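Local structure of alcohol dehydrogenase (Thermus sp., 4CPD) at residues L42-G47 with Y109-M114; G120-I125 with R328-F333. The protein probably oxidises alcohols with NAD(+) as a zinc-dependent medium-chain dehydrogenase, binding the dinucleotide and two zinc ions in each chain. All coordinates share one frame; numbering follows the deposited sequence.

Interaction 1: residues L42-G47 with Y109-M114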
# COMPACT_ATOMS: atom_id res chain seq x y z
N LEU A 42 -22.64 7.87 13.73
CA LEU A 42 -23.16 9.12 13.17
C LEU A 42 -23.56 9.01 11.70
O LEU A 42 -24.46 9.72 11.29
CB LEU A 42 -22.17 10.26 13.36
CG LEU A 42 -21.93 10.63 14.82
CD1 LEU A 42 -20.86 11.71 14.92
CD2 LEU A 42 -23.25 11.09 15.47
N HIS A 43 -22.90 8.14 10.93
CA HIS A 43 -23.31 7.91 9.54
C HIS A 43 -24.70 7.24 9.49
O HIS A 43 -25.54 7.58 8.62
CB HIS A 43 -22.27 7.10 8.78
CG HIS A 43 -20.90 7.69 8.83
ND1 HIS A 43 -19.78 6.97 9.20
CD2 HIS A 43 -20.47 8.96 8.62
CE1 HIS A 43 -18.72 7.77 9.18
NE2 HIS A 43 -19.12 8.98 8.84
N LEU A 44 -24.97 6.33 10.42
CA LEU A 44 -26.32 5.82 10.58
C LEU A 44 -27.25 6.98 10.86
O LEU A 44 -28.18 7.21 10.12
CB LEU A 44 -26.43 4.80 11.71
CG LEU A 44 -26.29 3.38 11.19
CD1 LEU A 44 -24.82 3.05 11.07
CD2 LEU A 44 -26.94 2.34 12.08
N TYR A 45 -26.95 7.72 11.93
CA TYR A 45 -27.80 8.80 12.44
C TYR A 45 -28.23 9.73 11.30
O TYR A 45 -29.41 10.10 11.20
CB TYR A 45 -27.03 9.58 13.49
CG TYR A 45 -27.81 10.48 14.44
CD1 TYR A 45 -28.70 9.96 15.37
CD2 TYR A 45 -27.56 11.83 14.49
CE1 TYR A 45 -29.35 10.77 16.28
CE2 TYR A 45 -28.20 12.65 15.39
CZ TYR A 45 -29.09 12.12 16.28
OH TYR A 45 -29.71 12.98 17.15
N HIS A 46 -27.27 10.08 10.44
CA HIS A 46 -27.52 10.99 9.31
C HIS A 46 -27.90 10.32 7.98
O HIS A 46 -27.64 10.86 6.90
CB HIS A 46 -26.31 11.85 9.03
CG HIS A 46 -25.93 12.74 10.16
ND1 HIS A 46 -24.63 12.83 10.61
CD2 HIS A 46 -26.66 13.59 10.93
CE1 HIS A 46 -24.58 13.70 11.61
NE2 HIS A 46 -25.79 14.17 11.82
N GLY A 47 -28.48 9.13 8.08
CA GLY A 47 -29.01 8.40 6.93
C GLY A 47 -28.05 8.11 5.79
O GLY A 47 -28.48 7.76 4.68
N TYR A 109 -22.24 -5.37 13.81
CA TYR A 109 -23.40 -5.26 14.72
C TYR A 109 -24.11 -3.92 14.54
O TYR A 109 -23.47 -2.89 14.40
CB TYR A 109 -22.99 -5.37 16.20
CG TYR A 109 -22.29 -6.64 16.60
CD1 TYR A 109 -22.99 -7.84 16.72
CD2 TYR A 109 -20.93 -6.65 16.87
CE1 TYR A 109 -22.34 -9.02 17.07
CE2 TYR A 109 -20.27 -7.81 17.26
CZ TYR A 109 -20.98 -8.98 17.35
OH TYR A 109 -20.29 -10.09 17.71
N GLY A 110 -25.43 -3.97 14.58
CA GLY A 110 -26.24 -2.77 14.61
C GLY A 110 -25.93 -1.79 13.49
O GLY A 110 -26.00 -0.56 13.70
N TYR A 111 -25.60 -2.33 12.31
CA TYR A 111 -25.25 -1.48 11.19
C TYR A 111 -26.16 -1.71 9.95
O TYR A 111 -25.83 -1.33 8.81
CB TYR A 111 -23.75 -1.61 10.88
CG TYR A 111 -23.12 -0.27 10.56
CD1 TYR A 111 -22.95 0.68 11.55
CD2 TYR A 111 -22.70 0.04 9.28
CE1 TYR A 111 -22.37 1.90 11.28
CE2 TYR A 111 -22.14 1.26 8.99
CZ TYR A 111 -21.98 2.19 9.99
OH TYR A 111 -21.44 3.42 9.72
N GLY A 112 -27.32 -2.30 10.19
CA GLY A 112 -28.34 -2.40 9.17
C GLY A 112 -28.12 -3.53 8.18
O GLY A 112 -27.12 -4.23 8.25
N PRO A 113 -29.07 -3.71 7.25
CA PRO A 113 -29.08 -4.87 6.37
C PRO A 113 -27.96 -4.94 5.33
O PRO A 113 -27.69 -6.02 4.82
CB PRO A 113 -30.45 -4.77 5.68
CG PRO A 113 -30.77 -3.32 5.68
CD PRO A 113 -30.12 -2.73 6.90
N MET A 114 -27.27 -3.84 5.04
CA MET A 114 -26.12 -3.93 4.11
C MET A 114 -24.85 -4.51 4.72
O MET A 114 -23.88 -4.79 4.02
CB MET A 114 -25.87 -2.58 3.43
CG MET A 114 -26.96 -2.26 2.43
SD MET A 114 -26.95 -3.49 1.10
CE MET A 114 -28.23 -4.68 1.54

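Interaction 2: residues G120-I125 with R328-F333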
# COMPACT_ATOMS: atom_id res chain seq x y z
N GLY A 120 -27.86 -4.69 17.18
CA GLY A 120 -26.77 -3.94 17.79
C GLY A 120 -26.47 -4.12 19.27
O GLY A 120 -27.07 -4.94 19.94
N ALA A 121 -25.52 -3.33 19.76
CA ALA A 121 -24.88 -3.57 21.05
C ALA A 121 -25.37 -2.61 22.13
O ALA A 121 -25.15 -2.84 23.34
CB ALA A 121 -23.35 -3.50 20.92
N GLN A 122 -26.01 -1.53 21.72
CA GLN A 122 -26.60 -0.58 22.66
C GLN A 122 -27.91 -1.16 23.27
O GLN A 122 -29.03 -0.72 22.99
CB GLN A 122 -26.83 0.75 21.95
CG GLN A 122 -25.52 1.45 21.61
CD GLN A 122 -25.64 2.51 20.55
OE1 GLN A 122 -26.74 2.93 20.17
NE2 GLN A 122 -24.49 2.97 20.07
N ALA A 123 -27.75 -2.19 24.09
CA ALA A 123 -28.84 -3.02 24.54
C ALA A 123 -28.33 -3.91 25.67
O ALA A 123 -27.12 -4.06 25.86
CB ALA A 123 -29.33 -3.87 23.40
N GLU A 124 -29.24 -4.51 26.41
CA GLU A 124 -28.86 -5.25 27.59
C GLU A 124 -28.26 -6.59 27.25
O GLU A 124 -27.40 -7.09 27.99
CB GLU A 124 -30.06 -5.46 28.50
CG GLU A 124 -30.65 -4.19 29.07
CD GLU A 124 -31.78 -4.50 30.02
OE1 GLU A 124 -31.46 -5.09 31.07
OE2 GLU A 124 -32.96 -4.21 29.70
N ILE A 125 -28.69 -7.18 26.14
CA ILE A 125 -28.16 -8.47 25.67
C ILE A 125 -27.70 -8.40 24.21
O ILE A 125 -28.37 -7.80 23.36
CB ILE A 125 -29.21 -9.61 25.77
CG1 ILE A 125 -29.89 -9.65 27.15
CG2 ILE A 125 -28.57 -10.97 25.47
CD1 ILE A 125 -28.98 -10.09 28.28
N ARG A 328 -29.77 11.84 24.11
CA ARG A 328 -28.93 12.99 24.49
C ARG A 328 -27.47 12.72 24.03
O ARG A 328 -26.80 13.56 23.40
CB ARG A 328 -29.04 13.27 26.01
CG ARG A 328 -28.48 14.61 26.49
CD ARG A 328 -28.82 14.93 27.96
N GLY A 329 -26.99 11.51 24.30
CA GLY A 329 -25.62 11.13 23.96
C GLY A 329 -25.31 11.36 22.50
O GLY A 329 -24.29 11.95 22.14
N TYR A 330 -26.21 10.88 21.66
CA TYR A 330 -26.08 11.02 20.23
C TYR A 330 -26.04 12.49 19.83
O TYR A 330 -25.23 12.89 19.00
CB TYR A 330 -27.22 10.29 19.51
CG TYR A 330 -26.96 8.81 19.17
CD1 TYR A 330 -27.10 7.81 20.11
CD2 TYR A 330 -26.64 8.44 17.89
CE1 TYR A 330 -26.89 6.48 19.78
CE2 TYR A 330 -26.44 7.11 17.55
CZ TYR A 330 -26.56 6.14 18.50
OH TYR A 330 -26.34 4.82 18.12
N GLU A 331 -26.92 13.30 20.44
CA GLU A 331 -26.98 14.73 20.15
C GLU A 331 -25.66 15.39 20.52
O GLU A 331 -25.08 16.11 19.72
CB GLU A 331 -28.12 15.41 20.92
CG GLU A 331 -29.03 16.31 20.10
N LEU A 332 -25.20 15.10 21.74
CA LEU A 332 -23.94 15.65 22.24
C LEU A 332 -22.79 15.30 21.32
O LEU A 332 -22.05 16.17 20.87
CB LEU A 332 -23.63 15.13 23.66
CG LEU A 332 -24.11 15.92 24.89
CD1 LEU A 332 -23.51 17.31 24.91
CD2 LEU A 332 -25.62 16.01 24.90
N PHE A 333 -22.64 14.02 21.04
CA PHE A 333 -21.54 13.55 20.20
C PHE A 333 -21.62 14.13 18.78
O PHE A 333 -20.62 14.61 18.23
CB PHE A 333 -21.52 12.02 20.17
CG PHE A 333 -20.31 11.45 19.49
CD1 PHE A 333 -19.02 11.88 19.83
CD2 PHE A 333 -20.46 10.47 18.51
CE1 PHE A 333 -17.91 11.35 19.19
CE2 PHE A 333 -19.35 9.94 17.89
CZ PHE A 333 -18.08 10.37 18.23

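Interaction 1: residues L42-G47 with Y109-M114
L44 lays its CD1 branch over one face of the Y111 ring, and this apolar meeting accounts for most of the surface buried between helix 39-45 and the loop that follows strand 107-108. In the model CD1 sits closer to the ring than carbons can, so the depth of fit is doubtful. The other branch of L44 turns to the loop backbone, CD2 lying 3.5 Å from O of G110. The first bond of the Y111 side chain points across the line between the segments, yet the ring's far end reaches the helix. H43 has CG anti to its carbonyl carbon, beside the backbone N (chi1 -54°), which brings the imidazole edge beside the Y111 hydroxyl, in plane but without a bond, OH of Y111 lying 3.9 Å from CB of H43. The hydrogen bond of this hydroxyl runs to the carbonyl oxygen of S40, on the same helix. V51 and L57 also pack on L44, while F115 meets the tyrosine edge-to-face. Both segments lie in the GroES-like region, where H43 touches the bound NAD and Y111 neighbours the zinc ligand H59. The chemistry is thus mainly apolar, the phenol oxygen being satisfied by helix backbone.

Interaction 2: residues G120-I125 with R328-F333
Q122 and Y330 come at each other from opposite directions and meet through a hydrogen bond from OH of Y330 to OE1 of Q122 (2.8 Å). The hydroxyl lies in the plane of the amide carbonyl and on a lone pair of OE1, at a C=O...O angle of 109°. OE1 meets the Y330 ring at its edge, near the ring plane, and the amide is turned 76° against that ring. Both side chains are buried, so this bond pairs polar atoms in the interior. The amide's other end is held as well: NE2 of Q122 is hydrogen-bonded to the carbonyl oxygen of G36, which with the OE1 bond is consistent with the amide orientation modelled. Q122 starts from the centre of an inverse gamma turn, and beyond CG its chain runs extended (chi2 161°), carrying the amide out to the phenol hydroxyl, while the Y330 side chain bridges the remaining distance to the helix; the CA atoms of Q122 and G329 are 11.8 Å apart. Around the pair, L57, I37 and D41 touch both side chains. Further along helix 326-334, F333 touches NAD. The contact therefore joins the loop before strand 125-128 to helix 326-334, with strand 28-37 and helix 39-45 packed about the junction and strand 2-8 beside the glutamine.

Interactions 1 and 2 have centres 13 Å apart and follow one another along the chain, the first closing before the second opens. Residues 109-114 and 120-125 belong to the same loop region between strands 107-108 and 125-128, which meets helix 39-45 in one contact and helix 326-334 in the other. Those two helices also pack together: CD1 of Y45 lies 3.6 Å from CD2 of Y330, and CD1 of L42 lies 3.8 Å from CE2 of F333. Helix 326-334 is thereby joined to elements of the GroES-like family region near the zinc site of C38, H59 and D152, with the cofactor as the neighbour both interactions share.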